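Local coordinates for protein oxidoreductase (Azotobacter vinelandii, PDB 7D5N) that probably catalyses the NAD-dependent oxidation of myo-inositol or a related polyol, as a homolog of inositol dehydrogenase that binds NADH and myo-inositol, at residues Trp190-Arg195 with Lys235-Leu240; Tyr201-Val206 with Val258-Val263; Asp318-Ala323 with Trp333-Tyr338. All coordinates share one frame; numbering follows the deposited sequence.

Interaction 1 of 3, residues Trp190-Arg195 with Lys235-Leu240; sequences WRVDPR and KSRAPL. With NAI (1,4-dihydronicotinamide adenine dinucleotide), chain D; INS (1,2,3,4,5,6-hexahydroxy-cyclohexane), chain E.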
# COMPACT_ATOMS: atom_id res chain seq x y z
N TRP B 190 25.41 -14.13 -20.22
CA TRP B 190 26.69 -13.37 -20.28
C TRP B 190 26.95 -12.69 -18.94
O TRP B 190 28.12 -12.59 -18.53
CB TRP B 190 26.77 -12.39 -21.46
CG TRP B 190 25.87 -11.19 -21.47
CD1 TRP B 190 24.82 -11.00 -22.31
CD2 TRP B 190 26.01 -9.97 -20.71
NE1 TRP B 190 24.25 -9.77 -22.09
CE2 TRP B 190 24.96 -9.12 -21.12
CE3 TRP B 190 26.89 -9.50 -19.72
CZ2 TRP B 190 24.76 -7.86 -20.57
CZ3 TRP B 190 26.69 -8.25 -19.18
CH2 TRP B 190 25.64 -7.44 -19.59
N ARG B 191 25.88 -12.28 -18.25
CA ARG B 191 25.99 -11.62 -16.92
C ARG B 191 26.70 -12.54 -15.92
O ARG B 191 27.32 -11.99 -15.03
CB ARG B 191 24.61 -11.21 -16.41
CG ARG B 191 24.15 -9.91 -17.05
CD ARG B 191 22.72 -9.62 -16.72
NE ARG B 191 22.33 -8.27 -17.07
CZ ARG B 191 21.88 -7.89 -18.26
NH1 ARG B 191 21.79 -8.76 -19.25
NH2 ARG B 191 21.55 -6.62 -18.46
N VAL B 192 26.62 -13.87 -16.07
CA VAL B 192 27.24 -14.80 -15.09
C VAL B 192 28.56 -15.39 -15.63
O VAL B 192 28.98 -16.43 -15.08
CB VAL B 192 26.25 -15.89 -14.63
CG1 VAL B 192 25.03 -15.26 -13.97
CG2 VAL B 192 25.85 -16.85 -15.75
N ASP B 193 29.22 -14.74 -16.59
CA ASP B 193 30.55 -15.16 -17.14
C ASP B 193 31.57 -14.03 -16.96
O ASP B 193 31.44 -12.98 -17.58
CB ASP B 193 30.41 -15.55 -18.62
CG ASP B 193 31.69 -15.94 -19.34
OD1 ASP B 193 32.79 -15.48 -18.93
OD2 ASP B 193 31.58 -16.70 -20.32
N PRO B 194 32.64 -14.21 -16.14
CA PRO B 194 33.57 -13.11 -15.88
C PRO B 194 34.14 -12.45 -17.15
O PRO B 194 34.32 -11.24 -17.13
CB PRO B 194 34.72 -13.75 -15.07
CG PRO B 194 34.13 -15.04 -14.50
CD PRO B 194 33.01 -15.46 -15.44
N ARG B 195 34.39 -13.25 -18.20
CA ARG B 195 35.01 -12.80 -19.48
C ARG B 195 34.14 -11.71 -20.12
O ARG B 195 34.71 -10.83 -20.80
CB ARG B 195 35.14 -13.96 -20.47
CG ARG B 195 36.18 -15.00 -20.07
CD ARG B 195 36.29 -16.14 -21.07
NE ARG B 195 37.53 -16.89 -20.87
CZ ARG B 195 38.63 -16.79 -21.62
NH1 ARG B 195 38.68 -15.97 -22.66
NH2 ARG B 195 39.69 -17.53 -21.33
N LYS B 235 25.25 -21.71 -7.12
CA LYS B 235 26.68 -22.01 -6.86
C LYS B 235 27.49 -21.96 -8.17
O LYS B 235 28.63 -21.50 -8.14
CB LYS B 235 26.79 -23.36 -6.14
CG LYS B 235 26.30 -23.34 -4.69
CD LYS B 235 26.36 -24.71 -4.00
CE LYS B 235 25.64 -24.74 -2.67
NZ LYS B 235 24.17 -24.87 -2.83
N SER B 236 26.88 -22.33 -9.30
CA SER B 236 27.54 -22.36 -10.64
C SER B 236 27.99 -20.96 -11.07
O SER B 236 28.84 -20.87 -11.95
CB SER B 236 26.64 -22.97 -11.68
OG SER B 236 25.52 -22.13 -11.94
N ARG B 237 27.41 -19.90 -10.50
CA ARG B 237 27.78 -18.50 -10.82
C ARG B 237 29.14 -18.12 -10.21
O ARG B 237 29.77 -17.19 -10.73
CB ARG B 237 26.69 -17.56 -10.33
CG ARG B 237 25.45 -17.62 -11.20
CD ARG B 237 24.24 -16.96 -10.60
NE ARG B 237 23.03 -17.31 -11.34
CZ ARG B 237 21.80 -17.06 -10.92
NH1 ARG B 237 21.60 -16.48 -9.74
NH2 ARG B 237 20.77 -17.42 -11.66
N ALA B 238 29.56 -18.77 -9.12
CA ALA B 238 30.82 -18.43 -8.43
C ALA B 238 31.93 -18.45 -9.47
O ALA B 238 31.98 -19.35 -10.31
CB ALA B 238 31.10 -19.39 -7.29
N PRO B 239 32.85 -17.46 -9.47
CA PRO B 239 32.96 -16.46 -8.40
C PRO B 239 32.08 -15.20 -8.46
O PRO B 239 32.24 -14.34 -7.58
CB PRO B 239 34.42 -16.00 -8.59
CG PRO B 239 34.58 -16.02 -10.10
CD PRO B 239 33.88 -17.29 -10.51
N LEU B 240 31.25 -15.04 -9.49
CA LEU B 240 30.38 -13.84 -9.59
C LEU B 240 29.23 -13.97 -8.59
O LEU B 240 28.69 -15.08 -8.42
CB LEU B 240 29.86 -13.69 -11.02
CG LEU B 240 30.96 -13.54 -12.06
CD1 LEU B 240 30.36 -13.20 -13.41
CD2 LEU B 240 31.96 -12.47 -11.64
PA NAI D . 21.30 -8.34 -24.16
O1A NAI D . 22.07 -9.59 -24.06
O2A NAI D . 19.85 -8.36 -23.97
O5B NAI D . 21.59 -7.66 -25.60
C5B NAI D . 22.91 -7.50 -26.12
C4B NAI D . 22.73 -6.94 -27.53
O4B NAI D . 23.96 -6.47 -28.07
C3B NAI D . 22.20 -7.98 -28.52
O3B NAI D . 21.39 -7.30 -29.48
C2B NAI D . 23.44 -8.52 -29.17
O2B NAI D . 23.21 -9.05 -30.48
C1B NAI D . 24.22 -7.23 -29.26
N9A NAI D . 25.65 -7.39 -29.27
C8A NAI D . 26.41 -8.17 -28.49
N7A NAI D . 27.72 -7.98 -28.81
C5A NAI D . 27.76 -7.09 -29.81
C6A NAI D . 28.81 -6.47 -30.60
N6A NAI D . 30.09 -6.77 -30.37
N1A NAI D . 28.45 -5.59 -31.55
C2A NAI D . 27.15 -5.27 -31.75
N3A NAI D . 26.12 -5.83 -31.07
C4A NAI D . 26.40 -6.71 -30.10
O3 NAI D . 21.96 -7.33 -23.13
PN NAI D . 21.13 -6.17 -22.40
O1N NAI D . 20.42 -6.75 -21.22
O2N NAI D . 20.38 -5.36 -23.37
O5D NAI D . 22.33 -5.29 -21.83
C5D NAI D . 23.18 -4.52 -22.66
C4D NAI D . 23.96 -3.52 -21.86
O4D NAI D . 23.02 -2.60 -21.26
C3D NAI D . 24.75 -4.12 -20.73
O3D NAI D . 25.89 -3.33 -20.50
C2D NAI D . 23.88 -3.94 -19.50
O2D NAI D . 24.62 -3.72 -18.30
C1D NAI D . 23.15 -2.67 -19.84
N1N NAI D . 21.83 -2.53 -19.24
C2N NAI D . 21.56 -1.37 -18.64
C3N NAI D . 20.34 -1.12 -18.06
C7N NAI D . 20.07 0.20 -17.44
O7N NAI D . 19.09 0.31 -16.71
N7N NAI D . 20.85 1.23 -17.77
C4N NAI D . 19.23 -2.14 -18.10
C5N NAI D . 19.65 -3.35 -18.79
C6N NAI D . 20.91 -3.49 -19.34
C1 INS E . 18.15 -5.15 -14.60
C2 INS E . 17.56 -3.76 -14.68
C3 INS E . 18.62 -2.70 -14.43
C4 INS E . 19.82 -2.90 -15.35
C5 INS E . 20.34 -4.33 -15.36
C6 INS E . 19.22 -5.30 -15.67
O1 INS E . 17.11 -6.12 -14.76
O2 INS E . 17.03 -3.57 -16.00
O3 INS E . 18.03 -1.41 -14.64
O4 INS E . 20.89 -2.04 -15.02
O5 INS E . 21.35 -4.47 -16.36
O6 INS E . 19.78 -6.59 -15.68
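Residues R191 to P194 pass across R237 and L240, while W190 and R191 send their side chains to the bound ligands. W190 lays the edge of its indole along the cofactor. Its NE1 donates to O1A of NAI over 2.9 Å, and CZ2 and CH2 lie beside the ribose carbon C3D. CG sits between the backbone N and the carbonyl carbon (chi1 68°), which brings one ring face onto CG of R191. Putting an alanine here would probably leave O1A without this donor and the R191 side chain without its flat support. R191 shares its guanidinium edge between both ligands. NH1 and NH2 both donate to O1N of NAI. NH2 also donates to O5 of INS at 3.0 Å, and this bond is nearly straight (166°). NE forms a salt bridge with D205, and NH1 donates to O of A187. Helix 186-191 of the C-terminal alpha/beta domain ends here, at a pocket shared with the Rossmann domain, as in the GFO/IDH/MocA family. V192 leaves helical geometry and sets CG1 against CG of R237 at 3.7 Å. The R237 guanidinium is held by E182 and D242. L240 CD1 nestles in the turn, 3.6 Å from C of V192 and 3.7 Å from O of R191. D193 is the N-cap of helix 194-197: its OD1 accepts from R195 N at 2.8 Å. P194 CD meets L240 CD1 at 4.0 Å.

Interaction 2 of 3, residues Tyr201-Val206 with Val258-Val263; sequences YVLGDV and VWSSAV. With INS (1,2,3,4,5,6-hexahydroxy-cyclohexane), chain E.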
# COMPACT_ATOMS: atom_id res chain seq x y z
N TYR B 201 28.83 -9.66 -10.73
CA TYR B 201 27.49 -9.68 -11.38
C TYR B 201 26.64 -8.57 -10.74
O TYR B 201 26.67 -7.45 -11.26
CB TYR B 201 26.93 -11.10 -11.45
CG TYR B 201 25.46 -11.12 -11.77
CD1 TYR B 201 24.92 -10.15 -12.60
CD2 TYR B 201 24.60 -12.05 -11.21
CE1 TYR B 201 23.56 -10.10 -12.88
CE2 TYR B 201 23.24 -12.03 -11.49
CZ TYR B 201 22.72 -11.04 -12.31
OH TYR B 201 21.40 -10.94 -12.61
N VAL B 202 25.93 -8.82 -9.63
CA VAL B 202 24.86 -7.87 -9.19
C VAL B 202 25.43 -6.55 -8.68
O VAL B 202 24.72 -5.53 -8.78
CB VAL B 202 23.88 -8.47 -8.17
CG1 VAL B 202 22.99 -9.52 -8.82
CG2 VAL B 202 24.55 -8.98 -6.90
N LEU B 203 26.65 -6.52 -8.13
CA LEU B 203 27.21 -5.24 -7.64
C LEU B 203 27.24 -4.24 -8.80
O LEU B 203 26.75 -3.12 -8.64
CB LEU B 203 28.62 -5.47 -7.10
CG LEU B 203 28.70 -6.14 -5.73
CD1 LEU B 203 30.11 -6.66 -5.47
CD2 LEU B 203 28.26 -5.18 -4.64
N GLY B 204 27.79 -4.65 -9.95
CA GLY B 204 27.85 -3.79 -11.15
C GLY B 204 26.50 -3.70 -11.86
O GLY B 204 26.16 -2.61 -12.38
N ASP B 205 25.75 -4.79 -11.90
CA ASP B 205 24.53 -4.88 -12.75
C ASP B 205 23.41 -4.05 -12.13
O ASP B 205 22.72 -3.36 -12.88
CB ASP B 205 24.10 -6.33 -12.93
CG ASP B 205 23.05 -6.51 -14.01
OD1 ASP B 205 23.33 -6.15 -15.18
OD2 ASP B 205 21.94 -6.96 -13.66
N VAL B 206 23.20 -4.14 -10.81
CA VAL B 206 22.04 -3.45 -10.16
C VAL B 206 22.51 -2.56 -8.99
O VAL B 206 21.88 -1.53 -8.77
CB VAL B 206 20.93 -4.44 -9.76
CG1 VAL B 206 20.27 -5.06 -10.99
CG2 VAL B 206 21.39 -5.52 -8.80
N VAL B 258 24.22 -0.85 0.98
CA VAL B 258 23.66 -1.26 -0.33
C VAL B 258 23.39 -2.75 -0.28
O VAL B 258 24.34 -3.52 -0.06
CB VAL B 258 24.58 -0.90 -1.51
CG1 VAL B 258 23.90 -1.22 -2.83
CG2 VAL B 258 24.98 0.56 -1.46
N TRP B 259 22.15 -3.14 -0.57
CA TRP B 259 21.80 -4.56 -0.77
C TRP B 259 21.60 -4.76 -2.27
O TRP B 259 20.68 -4.16 -2.82
CB TRP B 259 20.57 -4.96 0.04
CG TRP B 259 20.13 -6.36 -0.23
CD1 TRP B 259 20.93 -7.42 -0.56
CD2 TRP B 259 18.79 -6.87 -0.23
NE1 TRP B 259 20.18 -8.54 -0.74
CE2 TRP B 259 18.86 -8.23 -0.58
CE3 TRP B 259 17.53 -6.30 0.03
CZ2 TRP B 259 17.72 -9.03 -0.65
CZ3 TRP B 259 16.41 -7.10 -0.04
CH2 TRP B 259 16.51 -8.45 -0.37
N SER B 260 22.48 -5.53 -2.91
CA SER B 260 22.40 -5.85 -4.35
C SER B 260 21.94 -7.29 -4.48
O SER B 260 22.57 -8.14 -3.85
CB SER B 260 23.70 -5.69 -5.06
OG SER B 260 24.30 -4.42 -4.84
N SER B 261 20.91 -7.58 -5.26
CA SER B 261 20.46 -8.99 -5.36
C SER B 261 19.72 -9.26 -6.66
O SER B 261 18.95 -8.40 -7.14
CB SER B 261 19.62 -9.35 -4.17
OG SER B 261 19.37 -10.75 -4.13
N ALA B 262 19.89 -10.48 -7.16
CA ALA B 262 19.11 -11.02 -8.28
C ALA B 262 18.39 -12.29 -7.82
O ALA B 262 17.70 -12.91 -8.66
CB ALA B 262 20.00 -11.26 -9.46
N VAL B 263 18.44 -12.59 -6.52
CA VAL B 263 17.83 -13.81 -5.93
C VAL B 263 16.86 -13.44 -4.81
O VAL B 263 16.53 -14.29 -3.95
CB VAL B 263 18.92 -14.80 -5.48
CG1 VAL B 263 19.76 -15.29 -6.64
CG2 VAL B 263 19.82 -14.21 -4.41
C1 INS E . 18.15 -5.15 -14.60
C2 INS E . 17.56 -3.76 -14.68
C3 INS E . 18.62 -2.70 -14.43
C4 INS E . 19.82 -2.90 -15.35
C5 INS E . 20.34 -4.33 -15.36
C6 INS E . 19.22 -5.30 -15.67
O1 INS E . 17.11 -6.12 -14.76
O2 INS E . 17.03 -3.57 -16.00
O3 INS E . 18.03 -1.41 -14.64
O4 INS E . 20.89 -2.04 -15.02
O5 INS E . 21.35 -4.47 -16.36
O6 INS E . 19.78 -6.59 -15.68
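CB of A262 approaches the Y201 ring obliquely, at its phenol end, 3.5 Å from OH. The same ring carries CG1 of V202 on one face, 3.6 Å above its plane and toward the rim. The Y201 hydroxyl is hydrogen-bonded to H177. Between the segments, V202 sends one methyl to each of two partners. Its CG1 is 3.5 Å from A262 CB, and its CG2 lies 3.9 Å from S260 CB. L203 CD2 comes near S260 OG, and V206 CG2 near S261 N. Helix 202-217 thus starts across the end of strand 255-261, with the short axes at 95°. At the end of the strand S261 OG accepts from V263 N, an ST turn, and also bonds to N243. D205 serves the inositol. With CG anti to the backbone N (chi1 -168°), its carboxylate reaches the ligand. OD1 accepts from INS O5 at 2.9 Å, OD2 from O6 at 3.0 Å, and the backbone O from O4. No hydrogen bond joins 201-206 to 258-263. Apolar packing seats the first turn of the helix, while D205 meets three neighbouring hydroxyls of the bound inositol, its OD1 also paired with R191 and its backbone O with K115.

Interaction 3 of 3, residues Asp318-Ala323 with Trp333-Tyr338; sequences DDRIGA and WSNLYY. With NAI (1,4-dihydronicotinamide adenine dinucleotide), chain D.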
# COMPACT_ATOMS: atom_id res chain seq x y z
N ASP B 318 10.94 19.02 -16.01
CA ASP B 318 10.85 17.92 -17.01
C ASP B 318 9.46 17.30 -17.08
O ASP B 318 9.31 16.29 -17.81
CB ASP B 318 11.89 16.84 -16.74
CG ASP B 318 13.30 17.30 -17.09
OD1 ASP B 318 13.42 18.31 -17.82
OD2 ASP B 318 14.25 16.65 -16.62
N ASP B 319 8.45 17.86 -16.40
CA ASP B 319 7.07 17.32 -16.46
C ASP B 319 6.56 17.38 -17.90
O ASP B 319 6.63 18.48 -18.53
CB ASP B 319 6.10 18.06 -15.55
CG ASP B 319 6.37 17.81 -14.08
OD1 ASP B 319 6.87 16.70 -13.75
OD2 ASP B 319 6.10 18.72 -13.27
N ARG B 320 6.10 16.25 -18.41
CA ARG B 320 5.59 16.10 -19.79
C ARG B 320 4.06 16.04 -19.80
O ARG B 320 3.47 16.16 -20.87
CB ARG B 320 6.23 14.87 -20.41
CG ARG B 320 7.70 15.06 -20.73
CD ARG B 320 8.39 13.71 -20.82
NE ARG B 320 9.84 13.82 -20.85
CZ ARG B 320 10.58 14.06 -21.92
NH1 ARG B 320 10.02 14.24 -23.11
NH2 ARG B 320 11.89 14.13 -21.80
N ILE B 321 3.44 15.93 -18.62
CA ILE B 321 1.97 15.84 -18.49
C ILE B 321 1.65 16.19 -17.04
O ILE B 321 2.53 16.01 -16.19
CB ILE B 321 1.44 14.45 -18.90
CG1 ILE B 321 -0.09 14.50 -19.05
CG2 ILE B 321 1.92 13.38 -17.93
CD1 ILE B 321 -0.67 13.32 -19.78
N GLY B 322 0.47 16.74 -16.80
CA GLY B 322 0.04 17.23 -15.49
C GLY B 322 0.12 16.16 -14.42
O GLY B 322 0.02 14.94 -14.74
N ALA B 323 0.27 16.60 -13.17
CA ALA B 323 0.31 15.74 -11.97
C ALA B 323 -0.84 14.73 -11.99
O ALA B 323 -1.97 15.09 -12.39
CB ALA B 323 0.25 16.62 -10.73
N TRP B 333 14.46 8.24 -18.95
CA TRP B 333 15.54 8.06 -19.94
C TRP B 333 15.53 9.23 -20.93
O TRP B 333 16.63 9.67 -21.32
CB TRP B 333 15.40 6.72 -20.67
CG TRP B 333 15.99 5.56 -19.95
CD1 TRP B 333 15.66 5.09 -18.71
CD2 TRP B 333 17.06 4.74 -20.42
NE1 TRP B 333 16.44 4.01 -18.40
CE2 TRP B 333 17.31 3.78 -19.43
CE3 TRP B 333 17.81 4.71 -21.60
CZ2 TRP B 333 18.27 2.78 -19.58
CZ3 TRP B 333 18.79 3.76 -21.73
CH2 TRP B 333 19.01 2.80 -20.74
N SER B 334 14.35 9.72 -21.32
CA SER B 334 14.18 10.87 -22.23
C SER B 334 14.80 12.12 -21.57
O SER B 334 15.38 13.00 -22.29
CB SER B 334 12.72 11.08 -22.61
OG SER B 334 12.17 9.91 -23.24
N ASN B 335 14.63 12.24 -20.26
CA ASN B 335 15.18 13.39 -19.50
C ASN B 335 16.72 13.34 -19.52
O ASN B 335 17.33 14.43 -19.58
CB ASN B 335 14.59 13.46 -18.09
CG ASN B 335 13.11 13.73 -18.12
OD1 ASN B 335 12.59 14.33 -19.06
ND2 ASN B 335 12.40 13.32 -17.08
N LEU B 336 17.33 12.15 -19.54
CA LEU B 336 18.81 12.06 -19.62
C LEU B 336 19.24 12.31 -21.06
O LEU B 336 20.21 13.08 -21.28
CB LEU B 336 19.31 10.68 -19.16
CG LEU B 336 19.13 10.31 -17.68
CD1 LEU B 336 20.04 9.14 -17.37
CD2 LEU B 336 19.41 11.47 -16.74
N TYR B 337 18.57 11.69 -22.03
CA TYR B 337 18.99 11.78 -23.45
C TYR B 337 18.87 13.22 -23.97
O TYR B 337 19.77 13.61 -24.75
CB TYR B 337 18.28 10.73 -24.30
CG TYR B 337 19.13 9.52 -24.61
CD1 TYR B 337 19.05 8.36 -23.87
CD2 TYR B 337 20.03 9.54 -25.67
CE1 TYR B 337 19.84 7.25 -24.17
CE2 TYR B 337 20.82 8.45 -25.98
CZ TYR B 337 20.70 7.28 -25.25
OH TYR B 337 21.47 6.20 -25.57
N TYR B 338 17.87 14.02 -23.59
CA TYR B 338 17.82 15.41 -24.13
C TYR B 338 19.02 16.19 -23.58
O TYR B 338 19.57 17.03 -24.32
CB TYR B 338 16.46 16.10 -23.96
CG TYR B 338 16.26 16.83 -22.66
CD1 TYR B 338 16.94 18.00 -22.38
CD2 TYR B 338 15.36 16.37 -21.71
CE1 TYR B 338 16.76 18.68 -21.19
CE2 TYR B 338 15.16 17.03 -20.51
CZ TYR B 338 15.88 18.19 -20.25
OH TYR B 338 15.73 18.87 -19.07
PA NAI D . 21.30 -8.34 -24.16
O1A NAI D . 22.07 -9.59 -24.06
O2A NAI D . 19.85 -8.36 -23.97
O5B NAI D . 21.59 -7.66 -25.60
C5B NAI D . 22.91 -7.50 -26.12
C4B NAI D . 22.73 -6.94 -27.53
O4B NAI D . 23.96 -6.47 -28.07
C3B NAI D . 22.20 -7.98 -28.52
O3B NAI D . 21.39 -7.30 -29.48
C2B NAI D . 23.44 -8.52 -29.17
O2B NAI D . 23.21 -9.05 -30.48
C1B NAI D . 24.22 -7.23 -29.26
N9A NAI D . 25.65 -7.39 -29.27
C8A NAI D . 26.41 -8.17 -28.49
N7A NAI D . 27.72 -7.98 -28.81
C5A NAI D . 27.76 -7.09 -29.81
C6A NAI D . 28.81 -6.47 -30.60
N6A NAI D . 30.09 -6.77 -30.37
N1A NAI D . 28.45 -5.59 -31.55
C2A NAI D . 27.15 -5.27 -31.75
N3A NAI D . 26.12 -5.83 -31.07
C4A NAI D . 26.40 -6.71 -30.10
O3 NAI D . 21.96 -7.33 -23.13
PN NAI D . 21.13 -6.17 -22.40
O1N NAI D . 20.42 -6.75 -21.22
O2N NAI D . 20.38 -5.36 -23.37
O5D NAI D . 22.33 -5.29 -21.83
C5D NAI D . 23.18 -4.52 -22.66
C4D NAI D . 23.96 -3.52 -21.86
O4D NAI D . 23.02 -2.60 -21.26
C3D NAI D . 24.75 -4.12 -20.73
O3D NAI D . 25.89 -3.33 -20.50
C2D NAI D . 23.88 -3.94 -19.50
O2D NAI D . 24.62 -3.72 -18.30
C1D NAI D . 23.15 -2.67 -19.84
N1N NAI D . 21.83 -2.53 -19.24
C2N NAI D . 21.56 -1.37 -18.64
C3N NAI D . 20.34 -1.12 -18.06
C7N NAI D . 20.07 0.20 -17.44
O7N NAI D . 19.09 0.31 -16.71
N7N NAI D . 20.85 1.23 -17.77
C4N NAI D . 19.23 -2.14 -18.10
C5N NAI D . 19.65 -3.35 -18.79
C6N NAI D . 20.91 -3.49 -19.34
O HOH W 1 9.57 13.68 -17.83
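Y338 OH donates to OD1 of D318 over 2.7 Å, using the syn lone pair of the carboxylate. The carboxylate and ring planes are 88° apart. The other oxygen, OD2, forms a salt bridge with R339. R320 supplies the second strong bond: its NH2 donates to OD1 of N335 at 2.8 Å, with an N-H...O angle of 155°. The donor is tilted out of the amide plane, while OD1 lies near the guanidinium plane. NE adds only a weak bond to the same oxygen. The far nitrogen, NH1, forms a salt bridge with D36. A water ties the loop backbone to the amide. It donates to O of D318 and accepts from ND2 of N335 at 2.9 Å, with a weak bond from R320 NE. N335 is therefore gripped through both ends of its amide, which probably fixes its rotation. Flat groups are also layered. The D318 carboxylate stacks on the N335 amide with planes 27° apart, and OD2 is 3.5 Å from CG of N335. CB of S334 lies over one face of the R320 guanidinium, 3.3 Å from NH2. W333 turns away from the loop, and its CZ2 comes within 3.5 Å of the carboxamide N7N of NAI. Inside the C-terminal alpha/beta domain, the loop after strand 301-305 thus packs on helix 329-348, whose W333 lines the cofactor pocket. Q148 of helix 148-158 touches D318 and N335, helix 26-34 packs on W333 and Y337, and F330 of the second subunit packs on R320.

How the interactions relate
Interactions 1 and 2 are neighbours, with centres 13 Å apart, and their segments alternate along the chain. They join directly at the inositol, where R191 NE and D205 OD1 form a salt bridge of 3.0 Å and both residues hold O5 of INS. L240 and Y201 also pack CB to CB at 3.9 Å. Interaction 3 lies on the opposite side of the chain's centre, with its centre about 36 Å from that of interaction 1 and 27 Å from that of interaction 2. Interactions 1 and 3 reach the same NAI at different ends of its nicotinamide half, their nearest atoms about 10 Å apart. H325 of the second subunit also binds this INS; H325 follows 318-323, so interaction 3 probably borders the neighbour's pocket too.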